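Local coordinates for protein putative transcription regulator (PDB 3K69) that probably binds DNA through a winged helix-turn-helix domain and regulates transcription, as a dimeric member of the Rrf2-like, iron-dependent regulator group, at residues A[14-19]-A[36-41]. Numbering follows the deposited sequence.
Sequences AVHSIL and QSLHLN
In the N-terminal helix-turn-helix domain, H16 and S17 on helix 9-22 meet S37 and L38 at the C-terminal end of helix 31-38. The order of elements that follows, helix 46-54 and then the two-stranded hairpin 59-61/67-69, is that of a winged helix-turn-helix, in which helix 46-54 would be the probable recognition helix. The backbones come nearest at H16 and L38, whose CA atoms are 6.9 Å apart. L38 lays its CD1 methyl over one face of the H16 imidazole, 3.5 Å from the ring centroid and 20° off the normal, a CH-pi contact. The methyl sits off-centre, nearer the CD2 side, with H16 CD2 to L38 CD1 at 3.4 Å. The other branch, L38 CD2, reaches S17 OG at 3.4 Å, so the leucine fork touches both helix residues. S17 OG is itself bonded to the carbonyl of V13 in its own helix, and meets the leucine as a van der Waals neighbour. H16 has CG anti to its N (chi1 -163°), which carries the ring out to the end of helix 31-38. There NE2 makes a weak hydrogen bond to S37 OG (3.2 Å), bent to 123° at the hydrogen and approaching obliquely to the ring. ND1 is bonded to T98 OG1 of the second subunit, and I112 of that subunit also packs on H16. Just beyond L38, H39 takes a positive phi in a Schellman motif that ends the helix. With both nitrogens engaged and a methyl over one face, the buried imidazole has its rotation restrained; the bent bond to S37 probably contributes less to this than the bond to T98 of the second subunit, which ties the helix pair to the dimer interface.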
loop_
_atom_site.group_PDB
_atom_site.type_symbol
_atom_site.label_atom_id
_atom_site.label_comp_id
_atom_site.label_asym_id
_atom_site.label_seq_id
_atom_site.Cartn_x
_atom_site.Cartn_y
_atom_site.Cartn_z
ATOM N N ALA A 14 15.205 -3.803 7.784
ATOM C CA ALA A 14 16.305 -4.023 6.852
ATOM C C ALA A 14 17.090 -2.745 6.560
ATOM O O ALA A 14 18.289 -2.756 6.635
ATOM C CB ALA A 14 15.835 -4.643 5.593
ATOM N N VAL A 15 16.402 -1.662 6.252
ATOM C CA VAL A 15 17.037 -0.393 6.058
ATOM C C VAL A 15 17.874 0.021 7.250
ATOM O O VAL A 15 19.058 0.340 7.106
ATOM C CB VAL A 15 15.996 0.721 5.725
ATOM C CG1 VAL A 15 16.643 2.058 5.717
ATOM C CG2 VAL A 15 15.281 0.466 4.356
ATOM N N HIS A 16 17.256 0.020 8.418
ATOM C CA HIS A 16 17.924 0.424 9.650
ATOM C C HIS A 16 19.151 -0.493 9.955
ATOM O O HIS A 16 20.241 -0.007 10.323
ATOM C CB HIS A 16 16.902 0.424 10.783
ATOM C CG HIS A 16 17.329 1.175 11.988
ATOM N ND1 HIS A 16 16.429 1.785 12.840
ATOM C CD2 HIS A 16 18.564 1.420 12.496
ATOM C CE1 HIS A 16 17.097 2.364 13.825
ATOM N NE2 HIS A 16 18.394 2.167 13.632
ATOM N N SER A 17 18.998 -1.807 9.740
ATOM C CA SER A 17 20.087 -2.740 9.996
ATOM C C SER A 17 21.270 -2.517 9.045
ATOM O O SER A 17 22.439 -2.481 9.476
ATOM C CB SER A 17 19.582 -4.198 9.930
ATOM O OG SER A 17 18.655 -4.471 10.974
ATOM N N ILE A 18 20.981 -2.367 7.752
ATOM C CA ILE A 18 22.027 -2.024 6.778
ATOM C C ILE A 18 22.738 -0.720 7.144
ATOM O O ILE A 18 23.960 -0.643 7.080
ATOM C CB ILE A 18 21.494 -1.972 5.334
ATOM C CG1 ILE A 18 20.957 -3.366 4.949
ATOM C CG2 ILE A 18 22.624 -1.529 4.381
ATOM C CD1 ILE A 18 20.045 -3.404 3.702
ATOM N N LEU A 19 21.989 0.308 7.516
ATOM C CA LEU A 19 22.630 1.563 7.907
ATOM C C LEU A 19 23.515 1.381 9.152
ATOM O O LEU A 19 24.615 1.919 9.229
ATOM C CB LEU A 19 21.611 2.670 8.119
ATOM C CG LEU A 19 20.845 3.153 6.889
ATOM C CD1 LEU A 19 19.612 3.883 7.387
ATOM C CD2 LEU A 19 21.700 4.001 6.009
ATOM N N GLN A 36 18.999 -3.719 20.035
ATOM C CA GLN A 36 19.150 -2.471 20.818
ATOM C C GLN A 36 18.938 -1.206 19.954
ATOM O O GLN A 36 18.123 -0.357 20.300
ATOM C CB GLN A 36 20.524 -2.386 21.478
ATOM C CG GLN A 36 20.783 -3.374 22.619
ATOM C CD GLN A 36 22.254 -3.365 23.099
ATOM O OE1 GLN A 36 23.210 -3.258 22.297
ATOM N NE2 GLN A 36 22.432 -3.463 24.409
ATOM N N SER A 37 19.655 -1.087 18.834
ATOM C CA SER A 37 19.515 0.077 17.939
ATOM C C SER A 37 18.117 0.198 17.292
ATOM O O SER A 37 17.576 1.290 17.184
ATOM C CB SER A 37 20.604 0.060 16.844
ATOM O OG SER A 37 20.385 1.046 15.831
ATOM N N LEU A 38 17.526 -0.921 16.880
ATOM C CA LEU A 38 16.228 -0.867 16.223
ATOM C C LEU A 38 15.056 -0.696 17.203
ATOM O O LEU A 38 13.920 -0.454 16.772
ATOM C CB LEU A 38 16.025 -2.091 15.328
ATOM C CG LEU A 38 16.630 -1.906 13.930
ATOM C CD1 LEU A 38 18.138 -1.555 13.977
ATOM C CD2 LEU A 38 16.386 -3.174 13.155
ATOM N N HIS A 39 15.352 -0.808 18.497
ATOM C CA HIS A 39 14.354 -0.833 19.562
ATOM C C HIS A 39 13.324 -1.926 19.371
ATOM O O HIS A 39 12.124 -1.682 19.409
ATOM C CB HIS A 39 13.727 0.546 19.768
ATOM C CG HIS A 39 14.611 1.478 20.534
ATOM N ND1 HIS A 39 15.042 2.686 20.028
ATOM C CD2 HIS A 39 15.188 1.351 21.753
ATOM C CE1 HIS A 39 15.829 3.274 20.910
ATOM N NE2 HIS A 39 15.935 2.485 21.967
ATOM N N LEU A 40 13.841 -3.139 19.171
ATOM C CA LEU A 40 13.059 -4.346 18.983
ATOM C C LEU A 40 13.694 -5.502 19.756
ATOM O O LEU A 40 14.875 -5.473 20.109
ATOM C CB LEU A 40 12.966 -4.694 17.493
ATOM C CG LEU A 40 12.093 -3.777 16.622
ATOM C CD1 LEU A 40 12.155 -4.126 15.145
ATOM C CD2 LEU A 40 10.625 -3.798 17.074
ATOM N N ASN A 41 12.864 -6.498 20.055
ATOM C CA ASN A 41 13.278 -7.802 20.534
ATOM C C ASN A 41 14.069 -8.431 19.404
ATOM O O ASN A 41 13.648 -8.311 18.241
ATOM C CB ASN A 41 12.017 -8.644 20.785
ATOM C CG ASN A 41 12.251 -9.815 21.712
ATOM O OD1 ASN A 41 13.144 -10.655 21.495
ATOM N ND2 ASN A 41 11.415 -9.903 22.751
#